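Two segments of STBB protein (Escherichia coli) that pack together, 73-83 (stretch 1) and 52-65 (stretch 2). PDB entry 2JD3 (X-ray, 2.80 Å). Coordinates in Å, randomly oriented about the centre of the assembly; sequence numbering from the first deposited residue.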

# COMPACT_ATOMS: atom_id res chain seq x y z
N GLN A 73 -6.99 10.05 -2.20
CA GLN A 73 -5.83 10.13 -3.08
C GLN A 73 -5.47 8.74 -3.57
O GLN A 73 -5.08 8.56 -4.73
CB GLN A 73 -4.63 10.72 -2.35
CG GLN A 73 -4.66 12.23 -2.20
CD GLN A 73 -3.38 12.76 -1.60
OE1 GLN A 73 -3.08 13.95 -1.72
NE2 GLN A 73 -2.61 11.89 -0.97
N VAL A 74 -5.61 7.74 -2.70
CA VAL A 74 -5.28 6.37 -3.08
C VAL A 74 -6.23 5.89 -4.16
O VAL A 74 -5.79 5.29 -5.14
CB VAL A 74 -5.35 5.39 -1.88
CG1 VAL A 74 -5.06 3.98 -2.35
CG2 VAL A 74 -4.34 5.80 -0.83
N VAL A 75 -7.52 6.18 -4.01
CA VAL A 75 -8.49 5.73 -5.00
C VAL A 75 -8.18 6.36 -6.35
O VAL A 75 -8.29 5.71 -7.40
CB VAL A 75 -9.94 6.09 -4.59
CG1 VAL A 75 -10.91 5.55 -5.61
CG2 VAL A 75 -10.25 5.52 -3.22
N THR A 76 -7.79 7.63 -6.33
CA THR A 76 -7.46 8.35 -7.55
C THR A 76 -6.26 7.73 -8.27
O THR A 76 -6.37 7.34 -9.44
CB THR A 76 -7.17 9.81 -7.24
OG1 THR A 76 -8.34 10.41 -6.68
CG2 THR A 76 -6.76 10.55 -8.51
N LEU A 77 -5.13 7.65 -7.59
CA LEU A 77 -3.94 7.05 -8.19
C LEU A 77 -4.30 5.66 -8.70
O LEU A 77 -3.83 5.20 -9.73
CB LEU A 77 -2.83 6.97 -7.16
CG LEU A 77 -1.85 8.14 -7.08
CD1 LEU A 77 -2.48 9.42 -7.54
CD2 LEU A 77 -1.36 8.26 -5.66
N LEU A 78 -5.17 4.99 -7.95
CA LEU A 78 -5.61 3.65 -8.30
C LEU A 78 -6.31 3.58 -9.65
O LEU A 78 -6.07 2.67 -10.45
CB LEU A 78 -6.57 3.15 -7.23
CG LEU A 78 -6.12 1.92 -6.46
CD1 LEU A 78 -7.18 1.60 -5.44
CD2 LEU A 78 -5.90 0.75 -7.41
N SER A 79 -7.19 4.54 -9.91
CA SER A 79 -7.92 4.55 -11.16
C SER A 79 -7.07 5.05 -12.31
O SER A 79 -7.15 4.52 -13.43
CB SER A 79 -9.19 5.39 -11.03
OG SER A 79 -8.86 6.70 -10.67
N GLN A 80 -6.26 6.07 -12.05
CA GLN A 80 -5.39 6.63 -13.07
C GLN A 80 -4.35 5.60 -13.47
O GLN A 80 -3.68 5.74 -14.48
CB GLN A 80 -4.67 7.87 -12.55
CG GLN A 80 -5.53 9.12 -12.52
CD GLN A 80 -5.91 9.58 -13.92
OE1 GLN A 80 -6.71 10.51 -14.08
NE2 GLN A 80 -5.35 8.94 -14.94
N THR A 81 -4.25 4.54 -12.69
CA THR A 81 -3.23 3.55 -12.91
C THR A 81 -3.76 2.13 -13.14
O THR A 81 -3.01 1.23 -13.50
CB THR A 81 -2.31 3.55 -11.70
OG1 THR A 81 -0.98 3.21 -12.09
CG2 THR A 81 -2.80 2.58 -10.66
N THR A 82 -5.05 1.94 -12.94
CA THR A 82 -5.66 0.62 -13.07
C THR A 82 -6.87 0.62 -13.98
O THR A 82 -7.17 -0.37 -14.64
CB THR A 82 -6.06 0.11 -11.68
OG1 THR A 82 -5.02 -0.71 -11.16
CG2 THR A 82 -7.35 -0.67 -11.74
N GLY A 83 -7.57 1.75 -14.00
CA GLY A 83 -8.76 1.87 -14.81
C GLY A 83 -9.99 1.79 -13.94
O GLY A 83 -11.11 1.95 -14.43
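Stretch 2, residues 52-65: QLDPRLPVLLTAIL

Stretch 1 is helical from Q73 into its last few residues, and the helix begins earlier in the chain. G83 is the first residue to leave helical phi/psi. Its phi is positive, at 105°, a value that by itself calls for glycine.

Stretch 2 opens with the end of another helix, Q52 and L53. D54 breaks it with phi/psi of -178/125°, and the chain turns through P55 into a second helix that runs to I64. D54 caps this helix: R56 N donates to D54 OD2 at 2.9 Å, although OD2 is less surely placed. L57 N also bonds to D54 O at 3.1 Å.

The two main helices run roughly antiparallel. Their N-to-C directions make an angle of 144°, and their axes approach to 10.1 Å. The start of stretch 1 therefore lies near the end of stretch 2, and the reverse. In this register V74 CA is 7.3 Å from L61 CA, and T81 CA is 6.8 Å from D54 CA. The contact buries 609 Å², both sides summed.

L77 is the central knob. Its side chain points toward stretch 2 and sits among L57, L60, L61 and I64, residues on successive turns of the second helix. L77 CD2 lies 3.4 Å from L61 CD2 and 4.0 Å from I64 CG2. L77 CG is 4.0 Å from L60 CB, and L77 CB is 4.1 Å from L57 CD2. One turn earlier, V74 CG2 meets L61 CD2 at 4.1 Å. L78 leaves the backbone sideways, but its end comes nearer. L78 CD2 reaches L57 CD1 at 4.0 Å and L53 CD2 at 4.2 Å, so the apolar contact extends to the end of the preceding helix.

T81 combines apolar and polar contacts. T81 CG2 packs 3.4 Å from L57 CG. On the polar side, T81 OG1 donates a weak hydrogen bond to D54 OD2 at 3.1 Å. The same aspartate forms a salt bridge within stretch 2, with R56 NH1 2.8 Å from D54 OD1. T81 OG1 lies over one face of the R56 guanidinium, 3.4 Å from R56 NH1, but the angle is too poor for a hydrogen bond.

At the other end, Q73 points toward stretch 2, and its NE2 is 3.8 Å from I64 CG2. A water joins the two residues: it accepts from Q73 NE2 at 2.6 Å and donates to I64 O at 2.9 Å.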

# COMPACT_ATOMS: atom_id res chain seq x y z
N GLN A 52 1.84 -5.27 -7.55
CA GLN A 52 1.29 -6.28 -8.45
C GLN A 52 0.09 -5.76 -9.24
O GLN A 52 -0.21 -6.26 -10.32
CB GLN A 52 0.88 -7.52 -7.65
CG GLN A 52 1.95 -8.02 -6.68
CD GLN A 52 1.53 -9.26 -5.91
OE1 GLN A 52 2.09 -9.56 -4.84
NE2 GLN A 52 0.55 -9.99 -6.44
N LEU A 53 -0.59 -4.77 -8.69
CA LEU A 53 -1.74 -4.18 -9.34
C LEU A 53 -1.24 -3.35 -10.52
O LEU A 53 -1.87 -3.28 -11.57
CB LEU A 53 -2.48 -3.29 -8.35
CG LEU A 53 -3.90 -3.68 -7.97
CD1 LEU A 53 -4.03 -5.19 -7.86
CD2 LEU A 53 -4.26 -2.99 -6.67
N ASP A 54 -0.10 -2.71 -10.30
CA ASP A 54 0.56 -1.88 -11.29
C ASP A 54 1.83 -1.41 -10.62
O ASP A 54 1.79 -0.84 -9.54
CB ASP A 54 -0.29 -0.66 -11.64
CG ASP A 54 0.30 0.15 -12.79
OD1 ASP A 54 -0.11 -0.07 -13.95
OD2 ASP A 54 1.19 0.98 -12.54
N PRO A 55 2.98 -1.66 -11.25
CA PRO A 55 4.25 -1.24 -10.64
C PRO A 55 4.38 0.25 -10.33
O PRO A 55 5.08 0.62 -9.39
CB PRO A 55 5.29 -1.74 -11.64
CG PRO A 55 4.53 -1.71 -12.96
CD PRO A 55 3.20 -2.27 -12.57
N ARG A 56 3.72 1.12 -11.09
CA ARG A 56 3.82 2.55 -10.84
C ARG A 56 3.18 2.98 -9.51
O ARG A 56 3.61 3.97 -8.91
CB ARG A 56 3.15 3.38 -11.95
CG ARG A 56 3.69 3.20 -13.33
CD ARG A 56 2.58 2.68 -14.21
NE ARG A 56 1.88 3.73 -14.95
CZ ARG A 56 0.66 3.58 -15.45
NH1 ARG A 56 -0.00 2.44 -15.28
NH2 ARG A 56 0.11 4.57 -16.14
N LEU A 57 2.16 2.24 -9.07
CA LEU A 57 1.43 2.56 -7.85
C LEU A 57 2.26 2.80 -6.59
O LEU A 57 2.12 3.85 -5.97
CB LEU A 57 0.39 1.48 -7.54
CG LEU A 57 -1.07 1.80 -7.86
CD1 LEU A 57 -1.94 0.69 -7.32
CD2 LEU A 57 -1.49 3.13 -7.25
N PRO A 58 3.12 1.85 -6.20
CA PRO A 58 3.89 2.14 -4.98
C PRO A 58 4.84 3.33 -5.09
O PRO A 58 5.22 3.90 -4.08
CB PRO A 58 4.58 0.82 -4.65
CG PRO A 58 4.63 0.11 -5.95
CD PRO A 58 3.32 0.45 -6.62
N VAL A 59 5.24 3.72 -6.29
CA VAL A 59 6.11 4.90 -6.37
C VAL A 59 5.24 6.16 -6.51
O VAL A 59 5.65 7.25 -6.17
CB VAL A 59 7.21 4.76 -7.50
CG1 VAL A 59 6.99 3.50 -8.31
CG2 VAL A 59 7.26 6.00 -8.36
N LEU A 60 4.01 6.00 -6.98
CA LEU A 60 3.10 7.14 -7.08
C LEU A 60 2.67 7.54 -5.65
O LEU A 60 2.58 8.73 -5.33
CB LEU A 60 1.85 6.77 -7.89
CG LEU A 60 1.56 7.38 -9.26
CD1 LEU A 60 2.76 8.10 -9.81
CD2 LEU A 60 1.13 6.26 -10.19
N LEU A 61 2.38 6.55 -4.82
CA LEU A 61 1.95 6.82 -3.45
C LEU A 61 3.10 7.41 -2.68
O LEU A 61 2.92 8.36 -1.92
CB LEU A 61 1.47 5.56 -2.72
CG LEU A 61 0.15 4.87 -3.07
CD1 LEU A 61 -0.19 3.92 -1.94
CD2 LEU A 61 -0.96 5.86 -3.23
N THR A 62 4.29 6.86 -2.86
CA THR A 62 5.43 7.40 -2.13
C THR A 62 5.60 8.86 -2.50
O THR A 62 5.69 9.72 -1.63
CB THR A 62 6.73 6.67 -2.45
OG1 THR A 62 6.69 5.35 -1.92
CG2 THR A 62 7.90 7.40 -1.85
N ALA A 63 5.62 9.12 -3.80
CA ALA A 63 5.79 10.46 -4.33
C ALA A 63 4.74 11.47 -3.84
O ALA A 63 5.09 12.58 -3.44
CB ALA A 63 5.80 10.39 -5.85
N ILE A 64 3.47 11.09 -3.84
CA ILE A 64 2.42 12.00 -3.40
C ILE A 64 2.34 12.20 -1.88
O ILE A 64 1.87 13.24 -1.41
CB ILE A 64 1.03 11.52 -3.91
CG1 ILE A 64 0.11 12.73 -4.11
CG2 ILE A 64 0.40 10.58 -2.90
CD1 ILE A 64 -1.22 12.38 -4.78
N LEU A 65 2.82 11.21 -1.13
CA LEU A 65 2.79 11.23 0.33
C LEU A 65 3.06 12.57 1.02
O LEU A 65 4.13 13.15 0.87
CB LEU A 65 3.77 10.20 0.88
CG LEU A 65 3.40 9.50 2.20
CD1 LEU A 65 4.56 9.62 3.15
CD2 LEU A 65 2.13 10.06 2.79
O HOH W 1 -0.71 13.40 -0.17